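Local coordinates for synaptonemal complex protein 2 (Mus musculus, PDB 5IWZ), which helps build the axial and lateral elements of synaptonemal complexes in meiotic prophase and is required for chromosome synapsis and for insertion of SYCP3, at residues A[199-202]-A[203-207]; A[213-216]-A[217-220]; A[228-232]-A[233-237]; A[254-257]-A[258-261]. All coordinates share one frame; numbering follows the deposited sequence.

In the fold
All four contacts are local, joining residues close in sequence, mostly three to five apart, yet their chemistry follows their place in the helical part of this N-terminal piece. Interaction 2, deepest of the four, caps helix 216-229 with a buried aspartate beside apolar and aromatic contacts. Interaction 1, partly buried, is mid-helix: backbone bonds of helix 197-212, with methionines on its inner side. Interactions 3 and 4 lie at the surface, at the starts of helices 232-242 and 260-274, where charges matter more; they touch through Arg235, Glu232 and the loop 254-257. Interactions 2 and 3 share helix 216-229, and Met203 of interaction 1 packs on Met229 and Thr230 of interaction 3.

Interaction 1 of 4, residues A[199-202]-A[203-207]; sequences MLTL and MSNMG
Met203 meets Met199 O twice over, and so shows how one turn of helix fixes a side chain against its own backbone. The amide of Met203 gives a nearly straight bond to Met199 O (N to O 2.7 Å, 168° at the hydrogen), and its CG passes 3.3 Å from that same oxygen. With CG opposite the carbonyl carbon (chi1 -73°), the Met203 side chain runs back along the preceding turn before bending at its thioether, and its end reaches Leu226 and Met229 of helix 216-229. Leu202 plays the complementary part: its carbonyl accepts from Met206 N at 2.7 Å, while its isobutyl group leads away toward Ile163 of helix 144-163. The CG of Met206 approaches the Leu202 oxygen too, at 3.0 Å, so a methylene crowds this acceptor beside its amide donor.

On another side of the turn Thr201 and Asn205 lie alongside each other, pointing the same way. Thr201 O accepts from Asn205 N at 2.9 Å, while the Thr201 methyl CG2 stands 3.6 Å from Asn205 ND2. The Asn205 side chain also touches Ile163. An alanine here would keep the backbone bond, but it would probably strip the Thr201 methyl of its neighbour and uncover part of Ile163.

Four successive i to i+4 bonds mark a regular alpha-helix; Met203 and Met206 lie on the face it turns to other helices, here helix 197-212 packed against helices 144-163 and 216-229.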
loop_
_atom_site.group_PDB
_atom_site.type_symbol
_atom_site.label_atom_id
_atom_site.label_comp_id
_atom_site.label_asym_id
_atom_site.label_seq_id
_atom_site.Cartn_x
_atom_site.Cartn_y
_atom_site.Cartn_z
ATOM N N MET A 199 -14.519 13.892 -8.034
ATOM C CA MET A 199 -13.369 14.021 -7.144
ATOM C C MET A 199 -13.756 14.721 -5.849
ATOM O O MET A 199 -13.301 14.327 -4.766
ATOM C CB MET A 199 -12.232 14.773 -7.840
ATOM C CG MET A 199 -11.363 13.900 -8.735
ATOM S SD MET A 199 -11.185 12.215 -8.100
ATOM C CE MET A 199 -9.971 12.451 -6.804
ATOM N N LEU A 200 -14.593 15.757 -5.942
ATOM C CA LEU A 200 -14.993 16.489 -4.744
ATOM C C LEU A 200 -15.754 15.590 -3.782
ATOM O O LEU A 200 -15.535 15.640 -2.567
ATOM C CB LEU A 200 -15.835 17.700 -5.113
ATOM C CG LEU A 200 -15.031 18.910 -5.600
ATOM C CD1 LEU A 200 -15.971 19.919 -6.225
ATOM C CD2 LEU A 200 -14.232 19.550 -4.465
ATOM N N THR A 201 -16.649 14.752 -4.308
ATOM C CA THR A 201 -17.326 13.770 -3.466
ATOM C C THR A 201 -16.339 12.771 -2.868
ATOM O O THR A 201 -16.393 12.471 -1.667
ATOM C CB THR A 201 -18.412 13.062 -4.281
ATOM O OG1 THR A 201 -19.388 14.018 -4.688
ATOM C CG2 THR A 201 -19.084 11.968 -3.468
ATOM N N LEU A 202 -15.435 12.233 -3.695
ATOM C CA LEU A 202 -14.461 11.264 -3.191
ATOM C C LEU A 202 -13.592 11.876 -2.102
ATOM O O LEU A 202 -13.378 11.269 -1.044
ATOM C CB LEU A 202 -13.590 10.735 -4.332
ATOM C CG LEU A 202 -14.300 9.753 -5.263
ATOM C CD1 LEU A 202 -13.430 9.425 -6.475
ATOM C CD2 LEU A 202 -14.673 8.492 -4.496
ATOM N N MET A 203 -13.086 13.087 -2.341
ATOM C CA MET A 203 -12.227 13.721 -1.356
ATOM C C MET A 203 -12.971 14.007 -0.067
ATOM O O MET A 203 -12.382 13.946 1.017
ATOM C CB MET A 203 -11.648 15.003 -1.920
ATOM C CG MET A 203 -10.587 14.761 -2.941
ATOM S SD MET A 203 -10.097 16.374 -3.535
ATOM C CE MET A 203 -8.515 16.581 -2.760
ATOM N N SER A 204 -14.257 14.325 -0.160
ATOM C CA SER A 204 -15.040 14.503 1.055
ATOM C C SER A 204 -15.175 13.182 1.811
ATOM O O SER A 204 -15.032 13.139 3.044
ATOM C CB SER A 204 -16.412 15.086 0.706
ATOM O OG SER A 204 -17.051 15.545 1.875
ATOM N N ASN A 205 -15.426 12.086 1.087
ATOM C CA ASN A 205 -15.507 10.788 1.755
ATOM C C ASN A 205 -14.145 10.327 2.262
ATOM O O ASN A 205 -14.077 9.557 3.227
ATOM C CB ASN A 205 -16.118 9.750 0.822
ATOM C CG ASN A 205 -17.500 10.161 0.336
ATOM O OD1 ASN A 205 -18.263 10.792 1.066
ATOM N ND2 ASN A 205 -17.815 9.825 -0.900
ATOM N N MET A 206 -13.060 10.783 1.635
ATOM C CA MET A 206 -11.734 10.473 2.151
ATOM C C MET A 206 -11.505 11.136 3.501
ATOM O O MET A 206 -11.032 10.491 4.446
ATOM C CB MET A 206 -10.672 10.896 1.143
ATOM C CG MET A 206 -10.750 10.106 -0.156
ATOM S SD MET A 206 -9.383 10.497 -1.234
ATOM C CE MET A 206 -8.271 9.154 -0.758
ATOM N N GLY A 207 -11.858 12.426 3.615
ATOM C CA GLY A 207 -11.781 13.102 4.906
ATOM C C GLY A 207 -12.553 12.377 5.993
ATOM O O GLY A 207 -12.028 12.126 7.081
#

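Interaction 2 of 4, residues A[213-216]-A[217-220]; sequences VGDY and ELQV
The ring of Tyr216 is met obliquely by two residues of the turn that follows it. Val220 CG2 presses on it most tightly, 3.2 Å from Tyr216 CE1, and Gln219 OE1 approaches at 3.8 Å from Tyr216 CD2, the amide turned 77° from the ring plane. The ring reaches Val220 because CG stands opposite the backbone N (chi1 -175°), which sends it out over the first turn. Arg265 adds a cation-pi contact to the ring, while Gln219 directs its NE2 to Asn272 OD1 and Ile210 O.

Asp215 is the N-cap of helix 216-229. Its OD2 accepts from Leu218 N at 2.9 Å through the anti lone pair, and its backbone O takes Gln219 N at 3.0 Å. Gln173 NE2 is a second donor to OD2, while OD1 is held by Ser315 OG, so this buried carboxylate is gripped at both oxygens. An alanine in its place would probably leave Leu218 N without its capping acceptor and deprive Gln173 and Ser315 of their mate. Across the turn, in which Gly214 has positive phi, Val213 CG2 packs 3.7 Å from Leu218 CD1.

The corner lies between helices 169-185 and 260-274: Leu218 touches the former, Tyr216 and Val220 the latter, while Asp215 and Tyr216 meet strand 308-312.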
loop_
_atom_site.group_PDB
_atom_site.type_symbol
_atom_site.label_atom_id
_atom_site.label_comp_id
_atom_site.label_asym_id
_atom_site.label_seq_id
_atom_site.Cartn_x
_atom_site.Cartn_y
_atom_site.Cartn_z
ATOM N N VAL A 213 -10.827 4.921 9.752
ATOM C CA VAL A 213 -10.118 3.873 9.034
ATOM C C VAL A 213 -9.340 2.973 9.997
ATOM O O VAL A 213 -9.105 1.791 9.699
ATOM C CB VAL A 213 -9.218 4.508 7.962
ATOM C CG1 VAL A 213 -8.169 5.414 8.614
ATOM C CG2 VAL A 213 -8.571 3.443 7.113
ATOM N N GLY A 214 -8.935 3.494 11.160
ATOM C CA GLY A 214 -8.318 2.648 12.166
ATOM C C GLY A 214 -6.955 2.105 11.809
ATOM O O GLY A 214 -6.617 0.981 12.208
ATOM N N ASP A 215 -6.165 2.876 11.065
ATOM C CA ASP A 215 -4.802 2.509 10.695
ATOM C C ASP A 215 -4.021 3.799 10.494
ATOM O O ASP A 215 -4.387 4.607 9.635
ATOM C CB ASP A 215 -4.765 1.667 9.412
ATOM C CG ASP A 215 -3.351 1.215 9.067
ATOM O OD1 ASP A 215 -2.904 0.208 9.670
ATOM O OD2 ASP A 215 -2.677 1.879 8.236
ATOM N N TYR A 216 -2.960 4.002 11.281
ATOM C CA TYR A 216 -2.238 5.271 11.221
ATOM C C TYR A 216 -1.604 5.496 9.846
ATOM O O TYR A 216 -1.616 6.622 9.325
ATOM C CB TYR A 216 -1.177 5.329 12.323
ATOM C CG TYR A 216 -0.511 6.670 12.351
ATOM C CD1 TYR A 216 0.665 6.893 11.667
ATOM C CD2 TYR A 216 -1.118 7.748 12.980
ATOM C CE1 TYR A 216 1.249 8.132 11.671
ATOM C CE2 TYR A 216 -0.558 8.982 12.957
ATOM C CZ TYR A 216 0.621 9.167 12.292
ATOM O OH TYR A 216 1.212 10.383 12.264
ATOM N N GLU A 217 -1.042 4.445 9.243
ATOM C CA GLU A 217 -0.409 4.606 7.931
ATOM C C GLU A 217 -1.417 5.058 6.873
ATOM O O GLU A 217 -1.116 5.915 6.034
ATOM C CB GLU A 217 0.255 3.295 7.492
ATOM C CG GLU A 217 0.748 3.334 6.024
ATOM C CD GLU A 217 1.549 2.090 5.600
ATOM O OE1 GLU A 217 2.093 1.377 6.466
ATOM O OE2 GLU A 217 1.657 1.838 4.381
ATOM N N LEU A 218 -2.618 4.495 6.896
ATOM C CA LEU A 218 -3.640 4.939 5.962
ATOM C C LEU A 218 -4.094 6.361 6.278
ATOM O O LEU A 218 -4.366 7.140 5.358
ATOM C CB LEU A 218 -4.815 3.963 5.976
ATOM C CG LEU A 218 -4.574 2.630 5.272
ATOM C CD1 LEU A 218 -5.749 1.727 5.548
ATOM C CD2 LEU A 218 -4.387 2.803 3.719
ATOM N N GLN A 219 -4.159 6.729 7.567
ATOM C CA GLN A 219 -4.525 8.099 7.923
ATOM C C GLN A 219 -3.553 9.097 7.306
ATOM O O GLN A 219 -3.967 10.114 6.733
ATOM C CB GLN A 219 -4.567 8.283 9.446
ATOM C CG GLN A 219 -5.805 7.727 10.157
ATOM C CD GLN A 219 -5.834 8.078 11.658
ATOM O OE1 GLN A 219 -4.843 7.914 12.359
ATOM N NE2 GLN A 219 -6.974 8.585 12.135
ATOM N N VAL A 220 -2.252 8.819 7.409
ATOM C CA VAL A 220 -1.253 9.736 6.865
ATOM C C VAL A 220 -1.358 9.798 5.349
ATOM O O VAL A 220 -1.329 10.881 4.755
ATOM C CB VAL A 220 0.170 9.330 7.295
ATOM C CG1 VAL A 220 1.196 10.321 6.714
ATOM C CG2 VAL A 220 0.282 9.235 8.798
#

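Interaction 3 of 4, residues A[228-232]-A[233-237]; sequences RMTTE and KRRQE
Arg235 folds back across Thr230 and Glu232, and its guanidinium lies flat against this turn. One face lies over the backbone of Glu232, whose CA sits 3.5 Å above the plane and off-centre toward the rim. At the edge, in plane, Arg235 NH1 gives a weak bond to Thr230 O (2.9 Å, but only 124° at the hydrogen). The bend at chi3 (-62°) turns the head back, while its CG and CD methylenes cross the Thr230 side chain obliquely, CG 3.4 Å from Thr230 OG1, which is itself hydrogen-bonded to Leu226 O. The planes of the Glu232 carboxylate and the guanidinium are nearly parallel, yet Glu232 OE2 and Arg235 NH2 stay 4.3 Å apart, beyond a salt bridge; NH2 is instead claimed by Asp257 OD1 and Ile255 O.

Thr231 meets Arg234 differently. Its OG1, standing between backbone N and carbonyl carbon, accepts almost straight from Arg234 N (2.8 Å, 171°), and Arg234 CG packs against that same oxygen. Thr231 O in turn takes Arg235 N at 3.0 Å.

A threonine hydroxyl holding the amide three residues on is a classic N-cap, here opening helix 232-242 just after the short link from helix 216-229.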
loop_
_atom_site.group_PDB
_atom_site.type_symbol
_atom_site.label_atom_id
_atom_site.label_comp_id
_atom_site.label_asym_id
_atom_site.label_seq_id
_atom_site.Cartn_x
_atom_site.Cartn_y
_atom_site.Cartn_z
ATOM N N ARG A 228 -1.725 16.864 -1.303
ATOM C CA ARG A 228 -1.107 16.935 -2.622
ATOM C C ARG A 228 -2.094 17.419 -3.679
ATOM O O ARG A 228 -1.690 18.080 -4.642
ATOM C CB ARG A 228 -0.549 15.571 -3.037
ATOM C CG ARG A 228 0.527 14.999 -2.130
ATOM C CD ARG A 228 1.188 13.754 -2.746
ATOM N NE ARG A 228 2.459 14.163 -3.315
ATOM C CZ ARG A 228 3.632 13.971 -2.740
ATOM N NH1 ARG A 228 3.715 13.312 -1.591
ATOM N NH2 ARG A 228 4.725 14.423 -3.335
ATOM N N MET A 229 -3.379 17.109 -3.522
ATOM C CA MET A 229 -4.392 17.475 -4.510
ATOM C C MET A 229 -5.082 18.807 -4.222
ATOM O O MET A 229 -5.918 19.227 -5.031
ATOM C CB MET A 229 -5.458 16.372 -4.623
ATOM C CG MET A 229 -4.902 15.026 -5.091
ATOM S SD MET A 229 -6.177 13.839 -5.574
ATOM C CE MET A 229 -6.993 13.567 -3.996
ATOM N N THR A 230 -4.772 19.479 -3.108
ATOM C CA THR A 230 -5.411 20.752 -2.789
ATOM C C THR A 230 -4.407 21.731 -2.194
ATOM O O THR A 230 -3.542 21.355 -1.393
ATOM C CB THR A 230 -6.592 20.588 -1.808
ATOM O OG1 THR A 230 -6.183 19.857 -0.645
ATOM C CG2 THR A 230 -7.750 19.881 -2.467
ATOM N N THR A 231 -4.551 22.998 -2.569
ATOM C CA THR A 231 -3.636 24.022 -2.099
ATOM C C THR A 231 -3.875 24.299 -0.621
ATOM O O THR A 231 -4.977 24.100 -0.097
ATOM C CB THR A 231 -3.814 25.314 -2.900
ATOM O OG1 THR A 231 -4.909 26.055 -2.353
ATOM C CG2 THR A 231 -4.123 24.996 -4.356
ATOM N N GLU A 232 -2.823 24.764 0.053
ATOM C CA GLU A 232 -2.980 25.201 1.436
ATOM C C GLU A 232 -4.090 26.250 1.563
ATOM O O GLU A 232 -4.875 26.218 2.518
ATOM C CB GLU A 232 -1.645 25.724 1.965
ATOM C CG GLU A 232 -1.526 25.697 3.482
ATOM C CD GLU A 232 -0.082 25.796 3.975
ATOM O OE1 GLU A 232 0.124 26.232 5.134
ATOM O OE2 GLU A 232 0.842 25.424 3.215
ATOM N N LYS A 233 -4.211 27.150 0.585
ATOM C CA LYS A 233 -5.273 28.156 0.654
ATOM C C LYS A 233 -6.655 27.505 0.555
ATOM O O LYS A 233 -7.544 27.785 1.370
ATOM C CB LYS A 233 -5.076 29.212 -0.443
ATOM C CG LYS A 233 -5.843 30.520 -0.203
ATOM C CD LYS A 233 -5.212 31.707 -0.928
ATOM C CE LYS A 233 -5.648 31.796 -2.389
ATOM N NZ LYS A 233 -7.091 32.138 -2.539
ATOM N N ARG A 234 -6.841 26.615 -0.423
ATOM C CA ARG A 234 -8.133 25.948 -0.607
ATOM C C ARG A 234 -8.560 25.194 0.647
ATOM O O ARG A 234 -9.743 25.211 1.023
ATOM C CB ARG A 234 -8.071 24.984 -1.796
ATOM C CG ARG A 234 -8.036 25.646 -3.162
ATOM C CD ARG A 234 -9.337 26.394 -3.456
ATOM N NE ARG A 234 -10.483 25.492 -3.543
ATOM C CZ ARG A 234 -11.738 25.893 -3.726
ATOM N NH1 ARG A 234 -12.013 27.186 -3.836
ATOM N NH2 ARG A 234 -12.722 25.002 -3.799
ATOM N N ARG A 235 -7.609 24.528 1.311
ATOM C CA ARG A 235 -7.922 23.758 2.505
ATOM C C ARG A 235 -8.498 24.621 3.620
ATOM O O ARG A 235 -9.134 24.081 4.535
ATOM C CB ARG A 235 -6.671 23.016 2.991
ATOM C CG ARG A 235 -6.092 22.063 1.942
ATOM C CD ARG A 235 -5.255 20.934 2.528
ATOM N NE ARG A 235 -4.079 21.410 3.256
ATOM C CZ ARG A 235 -2.906 21.689 2.693
ATOM N NH1 ARG A 235 -2.741 21.549 1.380
ATOM N NH2 ARG A 235 -1.895 22.096 3.449
ATOM N N GLN A 236 -8.310 25.950 3.561
ATOM C CA GLN A 236 -8.902 26.816 4.575
ATOM C C GLN A 236 -10.422 26.791 4.514
ATOM O O GLN A 236 -11.089 27.023 5.531
ATOM C CB GLN A 236 -8.384 28.249 4.426
ATOM C CG GLN A 236 -6.913 28.405 4.762
ATOM C CD GLN A 236 -6.576 27.828 6.125
ATOM O OE1 GLN A 236 -7.142 28.237 7.141
ATOM N NE2 GLN A 236 -5.663 26.856 6.151
ATOM N N GLU A 237 -10.988 26.535 3.338
ATOM C CA GLU A 237 -12.428 26.374 3.175
ATOM C C GLU A 237 -12.853 24.915 3.189
ATOM O O GLU A 237 -13.886 24.583 3.784
ATOM C CB GLU A 237 -12.897 27.009 1.864
ATOM C CG GLU A 237 -14.394 26.872 1.633
ATOM C CD GLU A 237 -14.898 27.720 0.470
ATOM O OE1 GLU A 237 -16.010 27.445 -0.031
ATOM O OE2 GLU A 237 -14.189 28.663 0.058
#

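Interaction 4 of 4, residues A[254-257]-A[258-261]; sequences EIKD and CEFE
Lys256 and Glu259 lie side by side, their ends pointing the same way, and pair by a salt bridge of 3.3 Å between Lys256 NZ and Glu259 OE2. Two bends in the lysine chain, at chi3 and chi4, curl its end round so that CE as well as NZ faces that oxygen. The ammonium has a second acid in Asp263, so it is shared by two carboxylates.

The backbone acceptors are used less regularly. Lys256 O receives Glu259 N at 3.3 Å, with the donor 60° above the carbonyl plane, and a CA-H of Phe260 also leans on it. Asp257 O takes only a weak bond from Phe260 N, bent to 126°. These i to i+3 links belong to a short 3-10 turn that leads into helix 260-274, with Glu259 at the N-cap position. The amide of Asp257 donates to Glu232 OE2, tying this lead-in to the start of helix 232-242.

Apolar support comes from Ile255, whose CG2 meets the Phe260 ring obliquely, 4.0 Å from CD1. Both side chains also touch Val223 of helix 216-229.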
loop_
_atom_site.group_PDB
_atom_site.type_symbol
_atom_site.label_atom_id
_atom_site.label_comp_id
_atom_site.label_asym_id
_atom_site.label_seq_id
_atom_site.Cartn_x
_atom_site.Cartn_y
_atom_site.Cartn_z
ATOM N N GLU A 254 -4.490 23.874 9.780
ATOM C CA GLU A 254 -3.166 24.309 10.217
ATOM C C GLU A 254 -2.024 23.495 9.620
ATOM O O GLU A 254 -0.859 23.861 9.811
ATOM C CB GLU A 254 -3.061 24.265 11.753
ATOM C CG GLU A 254 -4.037 25.176 12.462
ATOM C CD GLU A 254 -3.738 26.635 12.213
ATOM O OE1 GLU A 254 -4.662 27.458 12.309
ATOM O OE2 GLU A 254 -2.579 26.995 11.921
ATOM N N ILE A 255 -2.314 22.418 8.894
ATOM C CA ILE A 255 -1.241 21.629 8.295
ATOM C C ILE A 255 -0.560 22.459 7.212
ATOM O O ILE A 255 -1.197 22.882 6.237
ATOM C CB ILE A 255 -1.772 20.304 7.733
ATOM C CG1 ILE A 255 -2.450 19.477 8.830
ATOM C CG2 ILE A 255 -0.648 19.521 7.074
ATOM C CD1 ILE A 255 -3.090 18.204 8.286
ATOM N N LYS A 256 0.737 22.700 7.389
ATOM C CA LYS A 256 1.549 23.453 6.441
ATOM C C LYS A 256 2.299 22.472 5.551
ATOM O O LYS A 256 2.906 21.518 6.051
ATOM C CB LYS A 256 2.537 24.370 7.171
ATOM C CG LYS A 256 1.908 25.220 8.272
ATOM C CD LYS A 256 2.948 26.055 9.030
ATOM C CE LYS A 256 3.946 25.175 9.778
ATOM N NZ LYS A 256 3.333 24.488 10.953
ATOM N N ASP A 257 2.248 22.702 4.234
ATOM C CA ASP A 257 2.924 21.805 3.300
ATOM C C ASP A 257 4.412 21.683 3.626
ATOM O O ASP A 257 4.999 20.605 3.485
ATOM C CB ASP A 257 2.730 22.288 1.856
ATOM C CG ASP A 257 1.298 22.084 1.328
ATOM O OD1 ASP A 257 0.374 21.823 2.124
ATOM O OD2 ASP A 257 1.092 22.206 0.097
ATOM N N CYS A 258 5.034 22.770 4.090
ATOM C CA CYS A 258 6.486 22.800 4.226
ATOM C C CYS A 258 6.997 22.033 5.444
ATOM O O CYS A 258 8.183 21.684 5.484
ATOM C CB CYS A 258 6.980 24.250 4.271
ATOM S SG CYS A 258 6.404 25.194 5.689
ATOM N N GLU A 259 6.145 21.766 6.432
ATOM C CA GLU A 259 6.478 20.881 7.544
ATOM C C GLU A 259 5.501 19.711 7.608
ATOM O O GLU A 259 5.037 19.324 8.686
ATOM C CB GLU A 259 6.485 21.640 8.866
ATOM C CG GLU A 259 7.361 22.878 8.856
ATOM C CD GLU A 259 7.515 23.480 10.233
ATOM O OE1 GLU A 259 8.652 23.855 10.587
ATOM O OE2 GLU A 259 6.501 23.570 10.963
ATOM N N PHE A 260 5.186 19.127 6.445
ATOM C CA PHE A 260 4.035 18.233 6.357
ATOM C C PHE A 260 4.161 17.058 7.316
ATOM O O PHE A 260 3.231 16.778 8.086
ATOM C CB PHE A 260 3.839 17.716 4.932
ATOM C CG PHE A 260 2.730 16.711 4.835
ATOM C CD1 PHE A 260 1.416 17.134 4.694
ATOM C CD2 PHE A 260 2.992 15.355 4.953
ATOM C CE1 PHE A 260 0.393 16.223 4.653
ATOM C CE2 PHE A 260 1.978 14.440 4.910
ATOM C CZ PHE A 260 0.672 14.872 4.766
ATOM N N GLU A 261 5.304 16.356 7.277
ATOM C CA GLU A 261 5.446 15.091 7.997
ATOM C C GLU A 261 5.203 15.253 9.497
ATOM O O GLU A 261 4.533 14.416 10.120
ATOM C CB GLU A 261 6.835 14.501 7.747
ATOM C CG GLU A 261 7.114 14.122 6.302
ATOM C CD GLU A 261 6.281 12.935 5.829
ATOM O OE1 GLU A 261 5.337 13.143 5.033
ATOM O OE2 GLU A 261 6.571 11.793 6.255
#